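Local coordinates for protein dally-like, isoform A (Drosophila melanogaster, PDB 6XTZ) that binds Wnt proteins and shields their palmitoleate lipid to enable signalling at a distance, probably as a glypican proteoglycan of the cell surface, at residues Q60-Q63 / Q64-H68; A303-N306 / F307-G311; C468-E471 / D472-S475. The protein carries 5 engineered substitutions. All coordinates share one frame; numbering follows the deposited sequence.

Contact 1. Residues Q60-Q63 / Q64-H68; sequences QSRQ and QLEGH
R62 and E66, one helical turn apart, bring opposite charges together in a long salt bridge, NE of R62 standing 3.7 Å from OE2 of E66. The carboxylate oxygen arrives at the edge of the guanidinium, in its plane, although the two flat groups are turned 61° against each other. Both chains are extended, but they leave the helix differently: R62 sends CG anti to its backbone nitrogen, whereas E66 has CG anti to the carbonyl carbon (chi1 -79°), which lays its CG 3.4 Å from O of R62 and tilts the carboxylate back toward the arginine. OE2 also takes a weak hydrogen bond from the backbone N-H of L222. With an alanine at E66, the R62 guanidinium would probably lose this counter-charge and the L222 N-H its weak acceptor.

Beneath these side chains runs the i to i+4 ladder of an alpha-helix, here part of the long helix 51-110 of the all-helical glypican core. Its rungs include N of E66 to O of R62, 3.0 Å, and N of G67 to O of Q63, 2.9 Å.

A second i to i+4 pair, Q60 with Q64, is uncharged. The two chains run side by side and point the same way; CG of Q64 sits 3.2 Å from O of Q60, and NE2 of Q64 reaches CG of Q60 at 3.6 Å. The stronger polar partner of Q64 lies on helix 224-234, where NE2 of Q234 donates to its OE1.

L65 meets the backbone of the preceding turn, its CB 3.6 Å from O of S61. The rest of the leucine leads away from this turn into apolar packing against L230, I255 and V467 on three neighbouring helices.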
ATOM      1  N   GLN A  60     -26.555  -2.593  18.939  1.00 48.99           N
ATOM      2  CA  GLN A  60     -26.230  -3.834  18.244  1.00 50.40           C
ATOM      3  C   GLN A  60     -25.759  -3.565  16.820  1.00 50.36           C
ATOM      4  O   GLN A  60     -24.794  -4.180  16.353  1.00 54.87           O
ATOM      5  CB  GLN A  60     -27.440  -4.766  18.242  1.00 52.71           C
ATOM      6  CG  GLN A  60     -27.259  -6.020  17.404  1.00 59.58           C
ATOM      7  CD  GLN A  60     -28.501  -6.889  17.379  1.00 71.30           C
ATOM      8  OE1 GLN A  60     -29.309  -6.868  18.310  1.00 72.51           O
ATOM      9  NE2 GLN A  60     -28.663  -7.655  16.306  1.00 74.91           N
ATOM     10  N   SER A  61     -26.426  -2.647  16.113  1.00 48.40           N
ATOM     11  CA  SER A  61     -26.037  -2.343  14.739  1.00 48.16           C
ATOM     12  C   SER A  61     -24.672  -1.670  14.679  1.00 44.40           C
ATOM     13  O   SER A  61     -23.872  -1.957  13.781  1.00 46.45           O
ATOM     14  CB  SER A  61     -27.088  -1.456  14.073  1.00 52.80           C
ATOM     15  OG  SER A  61     -28.137  -2.233  13.530  1.00 61.91           O
ATOM     16  N   ARG A  62     -24.393  -0.763  15.617  1.00 43.17           N
ATOM     17  CA  ARG A  62     -23.103  -0.086  15.620  1.00 45.84           C
ATOM     18  C   ARG A  62     -21.971  -1.060  15.927  1.00 49.17           C
ATOM     19  O   ARG A  62     -20.882  -0.955  15.350  1.00 51.24           O
ATOM     20  CB  ARG A  62     -23.116   1.068  16.623  1.00 45.52           C
ATOM     21  CG  ARG A  62     -21.813   1.845  16.677  1.00 54.73           C
ATOM     22  CD  ARG A  62     -21.918   3.074  17.563  1.00 60.73           C
ATOM     23  NE  ARG A  62     -20.642   3.780  17.645  1.00 65.78           N
ATOM     24  CZ  ARG A  62     -20.460   4.924  18.294  1.00 73.94           C
ATOM     25  NH1 ARG A  62     -21.474   5.502  18.922  1.00 80.29           N
ATOM     26  NH2 ARG A  62     -19.262   5.492  18.316  1.00 73.33           N
ATOM     27  N   GLN A  63     -22.213  -2.026  16.817  1.00 44.59           N
ATOM     28  CA  GLN A  63     -21.178  -3.003  17.139  1.00 49.29           C
ATOM     29  C   GLN A  63     -20.976  -4.007  16.011  1.00 45.48           C
ATOM     30  O   GLN A  63     -19.855  -4.483  15.806  1.00 44.47           O
ATOM     31  CB  GLN A  63     -21.519  -3.728  18.440  1.00 48.24           C
ATOM     32  CG  GLN A  63     -21.419  -2.851  19.676  1.00 55.89           C
ATOM     33  CD  GLN A  63     -21.795  -3.586  20.947  1.00 64.43           C
ATOM     34  OE1 GLN A  63     -22.015  -4.798  20.937  1.00 64.80           O
ATOM     35  NE2 GLN A  63     -21.869  -2.854  22.053  1.00 68.07           N
ATOM     36  N   GLN A  64     -22.039  -4.342  15.274  1.00 42.99           N
ATOM     37  CA  GLN A  64     -21.889  -5.269  14.156  1.00 44.24           C
ATOM     38  C   GLN A  64     -21.107  -4.634  13.013  1.00 47.73           C
ATOM     39  O   GLN A  64     -20.269  -5.294  12.388  1.00 50.31           O
ATOM     40  CB  GLN A  64     -23.258  -5.745  13.672  1.00 49.07           C
ATOM     41  CG  GLN A  64     -23.935  -6.740  14.605  1.00 66.20           C
ATOM     42  CD  GLN A  64     -25.289  -7.195  14.090  1.00 73.30           C
ATOM     43  OE1 GLN A  64     -25.776  -6.706  13.071  1.00 76.39           O
ATOM     44  NE2 GLN A  64     -25.903  -8.137  14.796  1.00 74.68           N
ATOM     45  N   LEU A  65     -21.367  -3.358  12.722  1.00 45.17           N
ATOM     46  CA  LEU A  65     -20.626  -2.684  11.660  1.00 40.13           C
ATOM     47  C   LEU A  65     -19.172  -2.469  12.061  1.00 39.65           C
ATOM     48  O   LEU A  65     -18.261  -2.698  11.258  1.00 39.75           O
ATOM     49  CB  LEU A  65     -21.292  -1.355  11.305  1.00 39.09           C
ATOM     50  CG  LEU A  65     -20.579  -0.517  10.237  1.00 42.75           C
ATOM     51  CD1 LEU A  65     -20.314  -1.342   8.986  1.00 33.29           C
ATOM     52  CD2 LEU A  65     -21.381   0.731   9.892  1.00 45.08           C
ATOM     53  N   GLU A  66     -18.936  -2.032  13.299  1.00 38.83           N
ATOM     54  CA  GLU A  66     -17.565  -1.828  13.754  1.00 45.22           C
ATOM     55  C   GLU A  66     -16.807  -3.147  13.841  1.00 46.58           C
ATOM     56  O   GLU A  66     -15.604  -3.196  13.562  1.00 44.23           O
ATOM     57  CB  GLU A  66     -17.557  -1.107  15.102  1.00 44.09           C
ATOM     58  CG  GLU A  66     -17.785   0.392  14.985  1.00 59.94           C
ATOM     59  CD  GLU A  66     -17.806   1.097  16.328  1.00 74.29           C
ATOM     60  OE1 GLU A  66     -18.163   0.452  17.339  1.00 75.72           O
ATOM     61  OE2 GLU A  66     -17.465   2.299  16.371  1.00 76.44           O
ATOM     62  N   GLY A  67     -17.493  -4.227  14.218  1.00 43.91           N
ATOM     63  CA  GLY A  67     -16.842  -5.525  14.250  1.00 40.05           C
ATOM     64  C   GLY A  67     -16.486  -6.037  12.866  1.00 46.05           C
ATOM     65  O   GLY A  67     -15.395  -6.576  12.655  1.00 37.56           O
ATOM     66  N   HIS A  68     -17.397  -5.870  11.902  1.00 42.45           N
ATOM     67  CA  HIS A  68     -17.149  -6.369  10.554  1.00 44.29           C
ATOM     68  C   HIS A  68     -16.010  -5.613   9.881  1.00 42.77           C
ATOM     69  O   HIS A  68     -15.157  -6.222   9.226  1.00 42.97           O
ATOM     70  CB  HIS A  68     -18.425  -6.275   9.717  1.00 49.50           C
ATOM     71  CG  HIS A  68     -18.282  -6.818   8.328  1.00 61.51           C
ATOM     72  ND1 HIS A  68     -18.624  -8.110   7.993  1.00 65.65           N
ATOM     73  CD2 HIS A  68     -17.834  -6.240   7.188  1.00 63.13           C
ATOM     74  CE1 HIS A  68     -18.395  -8.306   6.707  1.00 63.83           C
ATOM     75  NE2 HIS A  68     -17.914  -7.187   6.195  1.00 63.75           N
TER

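Contact 2. Residues A303-N306 / F307-G311; sequences AIMN and FQDSG
One methyl of I304, CG2, comes within 3.8 Å of NE2 of Q308, a contact of methyl with amide that needs no polar match. The two side chains cross obliquely. The first torsion of Q308 (chi1 -66°) sets CG beside the backbone nitrogen and 3.3 Å from O of I304, and from there the chain runs on extended.

Backbone hydrogen bonds make the frame, four successive i to i+4 links of helix 296-322. N of F307 lies 2.9 Å from O of A303, whereas N of D309 is 3.3 Å from O of M305, the longest of the four.

That same M305 oxygen faces the D309 carboxylate, its OD1 also 3.3 Å away. Both atoms are acceptors, so their approach gives no bond.

Packing of a different kind falls to F307. Its CB touches O of A303 at 3.4 Å, but its ring leads away from this turn to M154 and L158 of helix 139-158 and to P181 in a loop; I304 also touches M154. N306 adds a polar tie on its own account, ND2 giving a hydrogen bond to O of F182.

The chemistry is thus divided by face: apolar groups and one amide fasten the helix to the protein, while M305, Q308 and D309 lie on its exposed side; the backbone bonds run round both.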
ATOM      1  N   ALA A 303      34.173  -3.019 -21.159  1.00 64.83           N
ATOM      2  CA  ALA A 303      34.960  -2.010 -20.459  1.00 62.98           C
ATOM      3  C   ALA A 303      36.449  -2.189 -20.725  1.00 65.22           C
ATOM      4  O   ALA A 303      37.173  -1.206 -20.922  1.00 66.19           O
ATOM      5  CB  ALA A 303      34.670  -2.064 -18.960  1.00 56.34           C
ATOM      6  N   ILE A 304      36.924  -3.437 -20.740  1.00 65.32           N
ATOM      7  CA  ILE A 304      38.331  -3.693 -21.030  1.00 65.41           C
ATOM      8  C   ILE A 304      38.644  -3.366 -22.485  1.00 64.13           C
ATOM      9  O   ILE A 304      39.696  -2.794 -22.795  1.00 61.33           O
ATOM     10  CB  ILE A 304      38.689  -5.150 -20.683  1.00 75.50           C
ATOM     11  CG1 ILE A 304      38.484  -5.409 -19.190  1.00 76.98           C
ATOM     12  CG2 ILE A 304      40.122  -5.464 -21.087  1.00 83.70           C
ATOM     13  CD1 ILE A 304      39.318  -4.515 -18.298  1.00 79.56           C
ATOM     14  N   MET A 305      37.737  -3.721 -23.399  1.00 65.97           N
ATOM     15  CA  MET A 305      37.917  -3.373 -24.804  1.00 66.90           C
ATOM     16  C   MET A 305      37.983  -1.863 -24.995  1.00 64.64           C
ATOM     17  O   MET A 305      38.787  -1.363 -25.791  1.00 62.85           O
ATOM     18  CB  MET A 305      36.784  -3.978 -25.636  1.00 75.28           C
ATOM     19  CG  MET A 305      36.525  -3.285 -26.964  1.00 85.27           C
ATOM     20  SD  MET A 305      35.086  -3.968 -27.812  1.00 95.57           S
ATOM     21  CE  MET A 305      34.681  -2.637 -28.939  1.00 96.43           C
ATOM     22  N   ASN A 306      37.149  -1.115 -24.266  1.00 63.60           N
ATOM     23  CA  ASN A 306      37.194   0.340 -24.357  1.00 61.61           C
ATOM     24  C   ASN A 306      38.453   0.907 -23.715  1.00 58.02           C
ATOM     25  O   ASN A 306      38.948   1.955 -24.144  1.00 58.86           O
ATOM     26  CB  ASN A 306      35.950   0.952 -23.707  1.00 61.64           C
ATOM     27  CG  ASN A 306      34.671   0.586 -24.432  1.00 67.89           C
ATOM     28  OD1 ASN A 306      34.675   0.327 -25.635  1.00 71.44           O
ATOM     29  ND2 ASN A 306      33.563   0.565 -23.699  1.00 70.17           N
ATOM     30  N   PHE A 307      38.981   0.238 -22.690  1.00 58.58           N
ATOM     31  CA  PHE A 307      40.192   0.714 -22.036  1.00 64.71           C
ATOM     32  C   PHE A 307      41.448   0.415 -22.843  1.00 66.50           C
ATOM     33  O   PHE A 307      42.450   1.116 -22.682  1.00 66.29           O
ATOM     34  CB  PHE A 307      40.318   0.100 -20.639  1.00 71.82           C
ATOM     35  CG  PHE A 307      41.405   0.715 -19.805  1.00 78.60           C
ATOM     36  CD1 PHE A 307      41.196   1.916 -19.148  1.00 80.87           C
ATOM     37  CD2 PHE A 307      42.636   0.093 -19.676  1.00 80.00           C
ATOM     38  CE1 PHE A 307      42.194   2.487 -18.381  1.00 79.98           C
ATOM     39  CE2 PHE A 307      43.638   0.659 -18.909  1.00 79.82           C
ATOM     40  CZ  PHE A 307      43.416   1.857 -18.261  1.00 77.67           C
ATOM     41  N   GLN A 308      41.420  -0.606 -23.700  1.00 72.03           N
ATOM     42  CA  GLN A 308      42.563  -0.880 -24.562  1.00 76.03           C
ATOM     43  C   GLN A 308      42.591   0.039 -25.775  1.00 86.36           C
ATOM     44  O   GLN A 308      43.669   0.322 -26.309  1.00 94.55           O
ATOM     45  CB  GLN A 308      42.549  -2.343 -25.008  1.00 72.14           C
ATOM     46  CG  GLN A 308      42.768  -3.334 -23.876  1.00 70.83           C
ATOM     47  CD  GLN A 308      42.628  -4.775 -24.327  1.00 75.65           C
ATOM     48  OE1 GLN A 308      42.135  -5.050 -25.421  1.00 82.08           O
ATOM     49  NE2 GLN A 308      43.064  -5.704 -23.485  1.00 74.41           N
ATOM     50  N   ASP A 309      41.425   0.513 -26.220  1.00 87.88           N
ATOM     51  CA  ASP A 309      41.377   1.450 -27.335  1.00 88.12           C
ATOM     52  C   ASP A 309      41.655   2.880 -26.891  1.00 84.07           C
ATOM     53  O   ASP A 309      42.204   3.670 -27.666  1.00 85.00           O
ATOM     54  CB  ASP A 309      40.013   1.377 -28.026  1.00 92.20           C
ATOM     55  CG  ASP A 309      39.722   0.005 -28.600  1.00 98.93           C
ATOM     56  OD1 ASP A 309      40.608  -0.873 -28.524  1.00103.08           O
ATOM     57  OD2 ASP A 309      38.608  -0.195 -29.127  1.00100.42           O
ATOM     58  N   SER A 310      41.291   3.227 -25.657  1.00 96.89           N
ATOM     59  CA  SER A 310      41.455   4.580 -25.146  1.00 91.63           C
ATOM     60  C   SER A 310      42.538   4.696 -24.083  1.00 86.13           C
ATOM     61  O   SER A 310      42.749   5.792 -23.556  1.00 80.07           O
ATOM     62  CB  SER A 310      40.125   5.093 -24.581  1.00 93.57           C
ATOM     63  OG  SER A 310      40.270   6.386 -24.023  1.00 96.51           O
ATOM     64  N   GLY A 311      43.233   3.604 -23.761  1.00 92.56           N
ATOM     65  CA  GLY A 311      44.230   3.661 -22.701  1.00 99.63           C
ATOM     66  C   GLY A 311      45.401   4.563 -23.043  1.00108.09           C
ATOM     67  O   GLY A 311      45.827   5.382 -22.224  1.00107.14           O
TER

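Contact 3. Residues C468-E471 / D472-S475; sequences CSNE and DIAS
A local turn, closed by two side-chain hydrogen bonds, joins C468 and N470 to I473 and S475 in the loop that follows helix 459-467. The chain reverses much of its course here, the end-to-end directions of 468-471 and 472-475 lying 130° apart, and neither half is regular helix or strand.

The first closure is made by N470. Its OD1 accepts the backbone N-H of I473, three residues on, at 3.1 Å, with the donor tilted from the plane of the amide carbonyl. CG of N470 sits between its own backbone nitrogen and carbonyl carbon (chi1 55°), and this folds the amide inward over the turn. The bond resembles those by which asparagine starts a helical turn, and E471 and D472 do have helical backbone angles, but I473 already strays from them and A474 is left-handed, so no helix follows. CB of A474 packs 3.3 Å from O of N470.

The second closure spans the mouth of the turn. OG of S475 donates to O of C468 at 2.9 Å, lying in the carbonyl plane on a lone pair, so a side-chain hydroxyl takes up the carbonyl of the first residue beyond the helix. OG of S475 also touches CB of C468 at 3.7 Å.

D472 crosses N470 at about a right angle, its OD2 3.5 Å from ND2 of N470 and the carboxylate and amide planes 57° apart.

Around this turn the fold is helical. The disulfide from C468 to C251 ties it covalently to helix 248-258, whose V252 and I255 also meet C468, while I473 packs on C251 and S475 on T248. From another direction comes helix 51-110, with H68 against N470 and Q64 against D472.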
ATOM      1  N   CYS A 468     -23.208  -5.334   3.620  1.00 49.26           N
ATOM      2  CA  CYS A 468     -24.594  -5.620   3.271  1.00 57.29           C
ATOM      3  C   CYS A 468     -24.803  -7.034   2.735  1.00 70.20           C
ATOM      4  O   CYS A 468     -25.890  -7.325   2.224  1.00 79.33           O
ATOM      5  CB  CYS A 468     -25.099  -4.601   2.245  1.00 50.87           C
ATOM      6  SG  CYS A 468     -25.095  -2.888   2.833  1.00 52.31           S
ATOM      7  N   SER A 469     -23.810  -7.917   2.848  1.00 70.92           N
ATOM      8  CA  SER A 469     -23.922  -9.279   2.347  1.00 76.35           C
ATOM      9  C   SER A 469     -23.730 -10.344   3.416  1.00 86.48           C
ATOM     10  O   SER A 469     -23.735 -11.536   3.085  1.00 89.09           O
ATOM     11  CB  SER A 469     -22.911  -9.515   1.215  1.00 74.85           C
ATOM     12  OG  SER A 469     -23.209  -8.714   0.085  1.00 77.24           O
ATOM     13  N   ASN A 470     -23.564  -9.963   4.682  1.00 83.69           N
ATOM     14  CA  ASN A 470     -23.337 -10.928   5.746  1.00 93.75           C
ATOM     15  C   ASN A 470     -24.669 -11.439   6.296  1.00104.33           C
ATOM     16  O   ASN A 470     -25.750 -11.042   5.857  1.00102.64           O
ATOM     17  CB  ASN A 470     -22.475 -10.317   6.852  1.00 92.23           C
ATOM     18  CG  ASN A 470     -23.048  -9.019   7.402  1.00 94.76           C
ATOM     19  OD1 ASN A 470     -24.215  -8.692   7.184  1.00 98.53           O
ATOM     20  ND2 ASN A 470     -22.222  -8.275   8.128  1.00 92.39           N
ATOM     21  N   GLU A 471     -24.588 -12.339   7.280  1.00117.13           N
ATOM     22  CA  GLU A 471     -25.798 -12.879   7.891  1.00125.74           C
ATOM     23  C   GLU A 471     -26.495 -11.849   8.768  1.00130.47           C
ATOM     24  O   GLU A 471     -27.711 -11.933   8.973  1.00134.65           O
ATOM     25  CB  GLU A 471     -25.462 -14.117   8.720  1.00130.74           C
ATOM     26  CG  GLU A 471     -24.664 -15.169   7.979  1.00135.13           C
ATOM     27  CD  GLU A 471     -24.219 -16.299   8.886  1.00137.67           C
ATOM     28  OE1 GLU A 471     -24.598 -16.292  10.077  1.00137.83           O
ATOM     29  OE2 GLU A 471     -23.487 -17.192   8.410  1.00137.96           O
ATOM     30  N   ASP A 472     -25.743 -10.882   9.298  1.00128.71           N
ATOM     31  CA  ASP A 472     -26.323  -9.916  10.225  1.00125.76           C
ATOM     32  C   ASP A 472     -27.353  -9.029   9.537  1.00114.59           C
ATOM     33  O   ASP A 472     -28.395  -8.709  10.123  1.00111.55           O
ATOM     34  CB  ASP A 472     -25.218  -9.067  10.851  1.00132.61           C
ATOM     35  CG  ASP A 472     -24.110  -9.906  11.440  1.00136.96           C
ATOM     36  OD1 ASP A 472     -24.410 -11.002  11.961  1.00138.27           O
ATOM     37  OD2 ASP A 472     -22.940  -9.477  11.381  1.00137.97           O
ATOM     38  N   ILE A 473     -27.088  -8.623   8.298  1.00105.08           N
ATOM     39  CA  ILE A 473     -27.999  -7.731   7.597  1.00 91.19           C
ATOM     40  C   ILE A 473     -28.720  -8.516   6.518  1.00 88.68           C
ATOM     41  O   ILE A 473     -29.955  -8.583   6.503  1.00 93.75           O
ATOM     42  CB  ILE A 473     -27.242  -6.528   7.011  1.00 77.00           C
ATOM     43  CG1 ILE A 473     -26.552  -5.747   8.123  1.00 73.74           C
ATOM     44  CG2 ILE A 473     -28.182  -5.638   6.226  1.00 72.75           C
ATOM     45  CD1 ILE A 473     -25.835  -4.511   7.641  1.00 73.41           C
ATOM     46  N   ALA A 474     -27.943  -9.101   5.606  1.00 83.55           N
ATOM     47  CA  ALA A 474     -28.458  -9.956   4.535  1.00 82.05           C
ATOM     48  C   ALA A 474     -29.533  -9.238   3.721  1.00 84.09           C
ATOM     49  O   ALA A 474     -30.648  -9.732   3.535  1.00 90.51           O
ATOM     50  CB  ALA A 474     -28.980 -11.280   5.100  1.00 80.08           C
ATOM     51  N   SER A 475     -29.183  -8.047   3.240  1.00 80.95           N
ATOM     52  CA  SER A 475     -30.129  -7.215   2.509  1.00 79.88           C
ATOM     53  C   SER A 475     -30.612  -7.921   1.247  1.00 83.13           C
ATOM     54  O   SER A 475     -29.887  -8.698   0.622  1.00 83.91           O
ATOM     55  CB  SER A 475     -29.483  -5.878   2.147  1.00 77.58           C
ATOM     56  OG  SER A 475     -28.324  -6.068   1.356  1.00 78.69           O
TER

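Contacts 1 and 3 are neighbours near one end of the elongated chain, their centres 12 Å apart; contact 2 lies beyond the chain's centre, its own centre about 72 and 73 Å from those of contacts 1 and 3. Though far apart in sequence, 60-68 and 468-475 touch: OE1 of Q64 packs 3.3 Å from CB of D472. Both also pack on helix 248-258. Each contact has a buried side (S61 and L65; A303 and F307; C468 and I473) and an exposed one (Q63 and G67; M305, Q308 and D309; E471 and D472). Contacts 1 and 2 are helical turns kept by backbone ladders, the first adding a long salt bridge; contact 3 depends on side-chain hydrogen bonds and a disulfide.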